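Long-range contact in carboxyl esterase NP (Bacillus subtilis, PDB 4CCW), which hydrolyses carboxylic esters to an alcohol and a carboxylate, as a carboxylesterase of the alpha/beta hydrolase superfamily: residues Ser38-Gln43 with Trp110-Phe115. Sequence-based numbering, arbitrary orientation.
Sequences STRFGQ and WLLDVF
R40 meets D113 through a two-pronged salt bridge and a bond from its backbone N to the carboxylate. From CB outward, the R40 chain stays close: CB and CG both pass D113 OD2, CG at 3.3 Å, while CG also lies over one face of the F41 ring, toward its rim. CD stays 3.8 Å from D113 OD2, and a bend at chi3 (80°) places NE to donate to that oxygen at 3.1 Å. CZ lies nearest D113 OD1, which NH2 reaches at 2.9 Å; NH2 also touches L112 CD2 at 3.8 Å. In this side-on grip NE and NH2 each meet one oxygen on its syn side, somewhat out of the carboxylate plane, while both oxygens lie in the guanidinium plane (planes 23° apart). D113 OD2 accepts a second hydrogen bond on its anti side, from R40 N (2.8 Å, N-H...O 168°); NE and N approach from opposite faces, which, with the bond to OD1, would restrain the carboxylate's rotation.

R40 is second in the type I turn T39-G42. T39 OG1 accepts from F41 N, an ST turn, donates to G42 O at 2.7 Å, and meets the W110 indole edge at CD1 (3.4 Å). T39 CG2 packs on V114 CG2, and W110 NE1 is hydrogen-bonded to T44 OG1. The hairpin of strands 32-39 and 42-49 is thereby fastened to helix 104-118, whose L111 and F115 pack on strand 123-128 of the central sheet.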
loop_
_atom_site.group_PDB
_atom_site.type_symbol
_atom_site.label_atom_id
_atom_site.label_comp_id
_atom_site.label_asym_id
_atom_site.label_seq_id
_atom_site.Cartn_x
_atom_site.Cartn_y
_atom_site.Cartn_z
ATOM N N SER A 38 0.192 -19.021 -3.463
ATOM C CA SER A 38 -0.852 -19.593 -2.628
ATOM C C SER A 38 -0.597 -19.250 -1.163
ATOM O O SER A 38 0.507 -19.434 -0.661
ATOM C CB SER A 38 -0.909 -21.113 -2.822
ATOM O OG SER A 38 -1.960 -21.678 -2.061
ATOM N N THR A 39 -1.617 -18.728 -0.488
ATOM C CA THR A 39 -1.533 -18.427 0.946
ATOM C C THR A 39 -2.757 -19.038 1.606
ATOM O O THR A 39 -3.676 -19.471 0.909
ATOM C CB THR A 39 -1.534 -16.908 1.254
ATOM O OG1 THR A 39 -2.845 -16.372 1.035
ATOM C CG2 THR A 39 -0.503 -16.146 0.406
ATOM N N ARG A 40 -2.780 -19.066 2.938
ATOM C CA ARG A 40 -3.902 -19.683 3.670
ATOM C C ARG A 40 -5.189 -18.879 3.480
ATOM O O ARG A 40 -6.287 -19.362 3.784
ATOM C CB ARG A 40 -3.573 -19.847 5.164
ATOM C CG ARG A 40 -3.614 -18.560 5.981
ATOM C CD ARG A 40 -3.078 -18.750 7.390
ATOM N NE ARG A 40 -1.615 -18.727 7.422
ATOM C CZ ARG A 40 -0.888 -18.912 8.520
ATOM N NH1 ARG A 40 -1.481 -19.131 9.693
ATOM N NH2 ARG A 40 0.434 -18.877 8.446
ATOM N N PHE A 41 -5.041 -17.645 2.991
ATOM C CA PHE A 41 -6.192 -16.796 2.693
ATOM C C PHE A 41 -6.359 -16.499 1.203
ATOM O O PHE A 41 -7.083 -15.575 0.825
ATOM C CB PHE A 41 -6.165 -15.516 3.538
ATOM C CG PHE A 41 -6.243 -15.775 5.017
ATOM C CD1 PHE A 41 -7.358 -16.396 5.575
ATOM C CD2 PHE A 41 -5.196 -15.406 5.852
ATOM C CE1 PHE A 41 -7.421 -16.646 6.939
ATOM C CE2 PHE A 41 -5.249 -15.655 7.211
ATOM C CZ PHE A 41 -6.366 -16.270 7.758
ATOM N N GLY A 42 -5.710 -17.302 0.360
ATOM C CA GLY A 42 -6.016 -17.288 -1.066
ATOM C C GLY A 42 -4.870 -16.890 -1.963
ATOM O O GLY A 42 -3.787 -16.515 -1.490
ATOM N N GLN A 43 -5.118 -16.976 -3.269
ATOM C CA GLN A 43 -4.087 -16.714 -4.272
ATOM C C GLN A 43 -3.759 -15.229 -4.350
ATOM O O GLN A 43 -4.637 -14.392 -4.593
ATOM C CB GLN A 43 -4.511 -17.242 -5.647
ATOM C CG GLN A 43 -4.809 -18.739 -5.682
ATOM C CD GLN A 43 -3.565 -19.606 -5.662
ATOM O OE1 GLN A 43 -2.451 -19.127 -5.863
ATOM N NE2 GLN A 43 -3.752 -20.900 -5.438
ATOM N N TRP A 110 -1.289 -13.781 6.622
ATOM C CA TRP A 110 -1.343 -13.774 5.154
ATOM C C TRP A 110 0.012 -13.366 4.616
ATOM O O TRP A 110 0.603 -14.050 3.776
ATOM C CB TRP A 110 -2.460 -12.839 4.644
ATOM C CG TRP A 110 -2.255 -12.402 3.209
ATOM C CD1 TRP A 110 -2.409 -13.169 2.057
ATOM C CD2 TRP A 110 -1.793 -11.090 2.735
ATOM N NE1 TRP A 110 -2.100 -12.441 0.932
ATOM C CE2 TRP A 110 -1.722 -11.182 1.271
ATOM C CE3 TRP A 110 -1.465 -9.884 3.352
ATOM C CZ2 TRP A 110 -1.320 -10.110 0.487
ATOM C CZ3 TRP A 110 -1.057 -8.812 2.548
ATOM C CH2 TRP A 110 -0.994 -8.922 1.151
ATOM N N LEU A 111 0.531 -12.260 5.132
ATOM C CA LEU A 111 1.819 -11.742 4.685
ATOM C C LEU A 111 2.972 -12.679 5.064
ATOM O O LEU A 111 3.942 -12.808 4.305
ATOM C CB LEU A 111 2.026 -10.323 5.219
ATOM C CG LEU A 111 3.118 -9.445 4.591
ATOM C CD1 LEU A 111 3.065 -9.433 3.067
ATOM C CD2 LEU A 111 3.000 -8.036 5.144
ATOM N N LEU A 112 2.866 -13.319 6.230
ATOM C CA LEU A 112 3.807 -14.373 6.628
ATOM C C LEU A 112 3.943 -15.406 5.508
ATOM O O LEU A 112 5.055 -15.677 5.045
ATOM C CB LEU A 112 3.362 -15.047 7.938
ATOM C CG LEU A 112 4.143 -16.288 8.420
ATOM C CD1 LEU A 112 5.598 -15.958 8.704
ATOM C CD2 LEU A 112 3.500 -16.904 9.659
ATOM N N ASP A 113 2.808 -15.958 5.069
ATOM C CA ASP A 113 2.765 -16.910 3.955
ATOM C C ASP A 113 3.448 -16.396 2.686
ATOM O O ASP A 113 4.199 -17.121 2.039
ATOM C CB ASP A 113 1.316 -17.276 3.612
ATOM C CG ASP A 113 0.626 -18.075 4.703
ATOM O OD1 ASP A 113 1.284 -18.521 5.666
ATOM O OD2 ASP A 113 -0.598 -18.264 4.579
ATOM N N VAL A 114 3.149 -15.162 2.311
ATOM C CA VAL A 114 3.792 -14.531 1.159
ATOM C C VAL A 114 5.323 -14.544 1.313
ATOM O O VAL A 114 6.041 -14.986 0.407
ATOM C CB VAL A 114 3.293 -13.082 0.972
ATOM C CG1 VAL A 114 4.092 -12.372 -0.109
ATOM C CG2 VAL A 114 1.805 -13.064 0.644
ATOM N N PHE A 115 5.810 -14.070 2.465
ATOM C CA PHE A 115 7.243 -14.067 2.768
ATOM C C PHE A 115 7.820 -15.478 2.658
ATOM O O PHE A 115 8.797 -15.695 1.941
ATOM C CB PHE A 115 7.489 -13.527 4.181
ATOM C CG PHE A 115 7.669 -12.028 4.264
ATOM C CD1 PHE A 115 6.690 -11.148 3.800
ATOM C CD2 PHE A 115 8.796 -11.498 4.882
ATOM C CE1 PHE A 115 6.864 -9.770 3.900
ATOM C CE2 PHE A 115 8.976 -10.118 4.989
ATOM C CZ PHE A 115 7.997 -9.254 4.511
#